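Local structure of endoglucanase (Acetivibrio cellulolyticus, 5NRM) at residues 3-8 with 35-40; 51-56 with 62-67. The protein serves as a cellulosomal scaffoldin that probably also cleaves cellulose, this chain being a type I cohesin domain that binds the dockerin of a family 5 enzyme. All blocks are in the same frame, centred on the assembly; numbering follows the deposited sequence.

Interaction 1. Residues 3-8 with 35-40; sequences FNLSID and ADFTVT
L5 and F37 meet inside the cohesin β-sandwich, where strand 4-12 of one sheet faces strand 34-41 of the other across the hydrophobic interior. The isobutyl group of L5 comes down on one face of the F37 ring: CD2 of L5 stands 4.3 Å from the ring centroid, only 12° from the normal, a CH-pi contact almost directly over the centre. The second methyl of L5 covers the same face nearer its rim, with CD1 4.2 Å from CZ of F37. This broadside approach depends on how the ring is set, because F37 holds CG between its backbone N and carbonyl carbon (chi1 57°). The F37 ring is also bordered within its own strand by V39, whose CG2 lies in the ring plane at the edge. The separation of the backbones, 10.1 Å between CA of L5 and CA of F37, is that of packed sheets rather than of paired strands, and the contact is entirely apolar. I115 packs against both L5 and I7, F121 adds to the cover of L5, and P119 touches F37. On the outer face of strand 34-41, D36 bonds through OD1 to S13 OG of the dockerin chain. Two residues further along each strand, I7 repeats the apolar contact more loosely: its side chain is extended (chi2 178°) and carries CD1 to 4.4 Å from CG1 of V39.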
loop_
_atom_site.group_PDB
_atom_site.type_symbol
_atom_site.label_atom_id
_atom_site.label_comp_id
_atom_site.label_asym_id
_atom_site.label_seq_id
_atom_site.Cartn_x
_atom_site.Cartn_y
_atom_site.Cartn_z
ATOM N N PHE A 3 -12.810 6.591 9.337
ATOM C CA PHE A 3 -11.571 6.423 8.592
ATOM C C PHE A 3 -11.884 6.178 7.111
ATOM O O PHE A 3 -12.671 5.289 6.765
ATOM C CB PHE A 3 -10.770 5.273 9.152
ATOM C CG PHE A 3 -9.444 5.010 8.467
ATOM C CD1 PHE A 3 -8.490 6.006 8.354
ATOM C CD2 PHE A 3 -9.125 3.779 8.012
ATOM C CE1 PHE A 3 -7.272 5.749 7.764
ATOM C CE2 PHE A 3 -7.929 3.492 7.456
ATOM C CZ PHE A 3 -6.996 4.510 7.241
ATOM N N ASN A 4 -11.232 6.944 6.229
ATOM C CA ASN A 4 -11.507 6.971 4.784
ATOM C C ASN A 4 -10.228 6.889 3.990
ATOM O O ASN A 4 -9.260 7.563 4.319
ATOM C CB ASN A 4 -12.196 8.284 4.380
ATOM C CG ASN A 4 -13.664 8.309 4.747
ATOM O OD1 ASN A 4 -14.518 7.970 3.933
ATOM N ND2 ASN A 4 -13.963 8.628 5.997
ATOM N N LEU A 5 -10.253 6.036 2.996
ATOM C CA LEU A 5 -9.256 5.975 1.918
ATOM C C LEU A 5 -9.936 6.473 0.664
ATOM O O LEU A 5 -10.913 5.878 0.194
ATOM C CB LEU A 5 -8.804 4.522 1.772
ATOM C CG LEU A 5 -8.007 4.157 0.536
ATOM C CD1 LEU A 5 -6.714 5.025 0.457
ATOM C CD2 LEU A 5 -7.669 2.676 0.367
ATOM N N SER A 6 -9.428 7.565 0.075
ATOM C CA SER A 6 -10.041 8.169 -1.079
ATOM C C SER A 6 -9.057 8.529 -2.149
ATOM O O SER A 6 -7.862 8.821 -1.908
ATOM C CB SER A 6 -10.846 9.390 -0.700
ATOM O OG SER A 6 -10.010 10.428 -0.191
ATOM N N ILE A 7 -9.537 8.487 -3.364
ATOM C CA ILE A 7 -8.756 8.918 -4.514
ATOM C C ILE A 7 -9.442 10.122 -5.091
ATOM O O ILE A 7 -10.645 10.131 -5.274
ATOM C CB ILE A 7 -8.650 7.805 -5.585
ATOM C CG1 ILE A 7 -8.124 6.550 -4.909
ATOM C CG2 ILE A 7 -7.829 8.319 -6.785
ATOM C CD1 ILE A 7 -8.021 5.365 -5.840
ATOM N N ASP A 8 -8.685 11.191 -5.254
ATOM C CA ASP A 8 -9.232 12.419 -5.835
ATOM C C ASP A 8 -9.756 12.208 -7.259
ATOM O O ASP A 8 -9.318 11.335 -8.019
ATOM C CB ASP A 8 -8.235 13.577 -5.863
ATOM C CG ASP A 8 -7.954 14.210 -4.481
ATOM O OD1 ASP A 8 -8.530 13.813 -3.431
ATOM O OD2 ASP A 8 -7.101 15.139 -4.511
ATOM N N ALA A 35 0.148 -0.221 5.852
ATOM C CA ALA A 35 -0.883 -0.137 4.803
ATOM C C ALA A 35 -0.512 -0.986 3.650
ATOM O O ALA A 35 0.685 -1.016 3.280
ATOM C CB ALA A 35 -1.096 1.292 4.352
ATOM N N ASP A 36 -1.508 -1.612 2.990
ATOM C CA ASP A 36 -1.313 -2.203 1.694
ATOM C C ASP A 36 -2.579 -2.158 0.924
ATOM O O ASP A 36 -3.626 -2.507 1.432
ATOM C CB ASP A 36 -0.722 -3.652 1.741
ATOM C CG ASP A 36 -1.707 -4.681 2.273
ATOM O OD1 ASP A 36 -1.848 -4.673 3.483
ATOM O OD2 ASP A 36 -2.310 -5.427 1.478
ATOM N N PHE A 37 -2.465 -1.837 -0.341
ATOM C CA PHE A 37 -3.662 -1.845 -1.214
ATOM C C PHE A 37 -3.232 -1.781 -2.654
ATOM O O PHE A 37 -2.064 -1.487 -2.945
ATOM C CB PHE A 37 -4.685 -0.748 -0.863
ATOM C CG PHE A 37 -4.150 0.657 -0.898
ATOM C CD1 PHE A 37 -4.063 1.406 -2.046
ATOM C CD2 PHE A 37 -3.667 1.247 0.281
ATOM C CE1 PHE A 37 -3.601 2.709 -2.022
ATOM C CE2 PHE A 37 -3.232 2.539 0.333
ATOM C CZ PHE A 37 -3.168 3.278 -0.839
ATOM N N THR A 38 -4.200 -2.139 -3.507
ATOM C CA THR A 38 -4.004 -2.142 -4.948
ATOM C C THR A 38 -4.773 -0.951 -5.488
ATOM O O THR A 38 -5.891 -0.693 -5.094
ATOM C CB THR A 38 -4.566 -3.405 -5.562
ATOM O OG1 THR A 38 -3.873 -4.542 -5.080
ATOM C CG2 THR A 38 -4.453 -3.444 -7.101
ATOM N N VAL A 39 -4.156 -0.246 -6.460
ATOM C CA VAL A 39 -4.800 0.813 -7.265
ATOM C C VAL A 39 -4.857 0.395 -8.720
ATOM O O VAL A 39 -3.836 0.052 -9.275
ATOM C CB VAL A 39 -4.087 2.174 -7.148
ATOM C CG1 VAL A 39 -4.822 3.219 -7.992
ATOM C CG2 VAL A 39 -3.948 2.614 -5.718
ATOM N N THR A 40 -6.039 0.358 -9.267
ATOM C CA THR A 40 -6.272 0.139 -10.696
ATOM C C THR A 40 -6.512 1.478 -11.352
ATOM O O THR A 40 -7.046 2.406 -10.754
ATOM C CB THR A 40 -7.335 -0.901 -11.004
ATOM O OG1 THR A 40 -8.538 -0.515 -10.392
ATOM C CG2 THR A 40 -6.879 -2.235 -10.468
#

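Interaction 2. Residues 51-56 with 62-67; sequences GDAGSI and VNFGIN
The F64 ring takes the backbone of A53 on one of its faces: CA of A53 lies 3.8 Å from the F64 ring centroid, 19° off the normal and displaced toward the rim, a CH-pi contact. The methyl group follows, with CB of A53 3.7 Å from CD2 of F64, while the peptide before it is also close, N of A53 being 3.6 Å from CE2 of F64. The carbonyl carbon of D52 approaches the ring more obliquely. F94 makes an edge-to-face pair with this ring, and V57 and A95 pack on the F64 side chain. F64 is the first residue to leave helical geometry after helix 60-63, and with CG anti to the backbone N (chi1 -177°) it reaches across to strand 46-53. Strands 51-53 and 64-67 run antiparallel, their axes approaching to 7.0 Å, along a margin of the cohesin sandwich. Each has its backbone partners in its own sheet, D52 with N96 and G65 with L77. D52 OD2 bonds to N98 ND2, and N67 ND2 to L60 O of the dockerin chain. Two residues on from F64, I66 directs its CG2 branch at the backbone of G51, but it has two conformers, so the closeness of that approach is doubtful. With no hydrogen bond between the segments, the sheets meet here through dispersion and CH-pi contact, and hydrogen bonding is left to each strand's own sheet and to the dockerin.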
loop_
_atom_site.group_PDB
_atom_site.type_symbol
_atom_site.label_atom_id
_atom_site.label_comp_id
_atom_site.label_asym_id
_atom_site.label_seq_id
_atom_site.Cartn_x
_atom_site.Cartn_y
_atom_site.Cartn_z
ATOM N N GLY A 51 5.092 7.000 -8.787
ATOM C CA GLY A 51 4.264 7.200 -7.636
ATOM C C GLY A 51 5.107 7.602 -6.478
ATOM O O GLY A 51 6.136 6.952 -6.231
ATOM N N ASP A 52 4.669 8.648 -5.787
ATOM C CA ASP A 52 5.429 9.248 -4.696
ATOM C C ASP A 52 4.662 9.237 -3.419
ATOM O O ASP A 52 3.470 9.401 -3.365
ATOM C CB ASP A 52 5.811 10.695 -5.072
ATOM C CG ASP A 52 6.775 10.778 -6.237
ATOM O OD1 ASP A 52 7.786 10.047 -6.173
ATOM O OD2 ASP A 52 6.507 11.592 -7.130
ATOM N N ALA A 53 5.407 9.150 -2.325
ATOM C CA ALA A 53 4.808 9.228 -0.982
ATOM C C ALA A 53 4.206 10.614 -0.813
ATOM O O ALA A 53 4.791 11.582 -1.272
ATOM C CB ALA A 53 5.865 9.016 0.065
ATOM N N GLY A 54 3.055 10.675 -0.200
ATOM C CA GLY A 54 2.412 11.914 0.107
ATOM C C GLY A 54 2.965 12.520 1.374
ATOM O O GLY A 54 3.744 11.900 2.102
ATOM N N SER A 55 2.551 13.751 1.626
ATOM C CA SER A 55 3.149 14.542 2.687
ATOM C C SER A 55 2.930 13.965 4.093
ATOM O O SER A 55 3.728 14.295 4.995
ATOM C CB SER A 55 2.695 16.008 2.681
ATOM O OG SER A 55 1.384 16.075 3.123
ATOM N N ILE A 56 1.951 13.097 4.299
ATOM C CA ILE A 56 1.703 12.561 5.623
ATOM C C ILE A 56 2.602 11.364 5.947
ATOM O O ILE A 56 2.588 10.889 7.098
ATOM C CB ILE A 56 0.216 12.139 5.791
ATOM C CG1 ILE A 56 -0.104 10.806 5.091
ATOM C CG2 ILE A 56 -0.681 13.349 5.406
ATOM C CD1 ILE A 56 -1.566 10.383 5.145
ATOM N N VAL A 62 12.505 4.887 3.453
ATOM C CA VAL A 62 12.498 3.580 4.100
ATOM C C VAL A 62 11.138 2.894 4.110
ATOM O O VAL A 62 11.049 1.698 3.867
ATOM C CB VAL A 62 13.026 3.741 5.506
ATOM C CG1 VAL A 62 12.941 2.448 6.320
ATOM C CG2 VAL A 62 14.432 4.302 5.499
ATOM N N ASN A 63 10.102 3.658 4.416
ATOM C CA ASN A 63 8.830 3.065 4.851
ATOM C C ASN A 63 7.855 2.821 3.764
ATOM O O ASN A 63 6.881 2.100 3.977
ATOM C CB ASN A 63 8.159 4.025 5.828
ATOM C CG ASN A 63 8.866 4.109 7.186
ATOM O OD1 ASN A 63 9.745 3.294 7.515
ATOM N ND2 ASN A 63 8.406 5.020 7.995
ATOM N N PHE A 64 8.034 3.423 2.601
ATOM C CA PHE A 64 6.985 3.467 1.592
ATOM C C PHE A 64 7.407 2.940 0.267
ATOM O O PHE A 64 8.497 3.327 -0.253
ATOM C CB PHE A 64 6.566 4.942 1.451
ATOM C CG PHE A 64 5.419 5.192 0.487
ATOM C CD1 PHE A 64 4.086 5.292 0.929
ATOM C CD2 PHE A 64 5.694 5.456 -0.875
ATOM C CE1 PHE A 64 3.074 5.568 0.038
ATOM C CE2 PHE A 64 4.639 5.712 -1.758
ATOM C CZ PHE A 64 3.366 5.758 -1.292
ATOM N N GLY A 65 6.548 2.209 -0.383
ATOM C CA GLY A 65 6.794 1.806 -1.745
ATOM C C GLY A 65 5.530 1.756 -2.588
ATOM O O GLY A 65 4.443 1.420 -2.100
ATOM N N ILE A 66 5.702 1.975 -3.907
ATOM C CA ILE A 66 4.665 1.794 -4.895
ATOM C C ILE A 66 5.288 1.132 -6.112
ATOM O O ILE A 66 6.384 1.555 -6.561
ATOM C CB ILE A 66 3.941 3.146 -5.182
ATOM C CG1 ILE A 66 2.678 2.912 -6.011
ATOM C CG2 ILE A 66 4.902 4.172 -5.755
ATOM C CD1 ILE A 66 1.709 4.083 -5.988
ATOM N N ASN A 67 4.652 0.114 -6.663
ATOM C CA ASN A 67 5.176 -0.586 -7.831
ATOM C C ASN A 67 4.067 -0.827 -8.840
ATOM O O ASN A 67 2.941 -1.170 -8.479
ATOM C CB ASN A 67 5.789 -1.909 -7.397
ATOM C CG ASN A 67 6.347 -2.704 -8.552
ATOM O OD1 ASN A 67 7.196 -2.204 -9.278
ATOM N ND2 ASN A 67 5.887 -3.905 -8.725
#

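Overall arrangement
Both contacts join the two sheets of one cohesin sandwich, at different depths. Interaction 1 lies in the core, its centre about 5 Å from the centre of the chain, and all its touching residues are buried; interaction 2 lies at the surface, its centre about 13 Å from that of interaction 1, and the two do not touch. Each rests on a phenylalanine face, yet the core ring receives side-chain methyls from a strand of the facing sheet, whereas the marginal ring lies against main chain and one alanine methyl. Strands 34-41 and 46-53 are consecutive in the chain but belong to different sheets. Strands 34-41 and 64-70, one from each contact, are connected through strand 73-79 and both reach the bound dockerin.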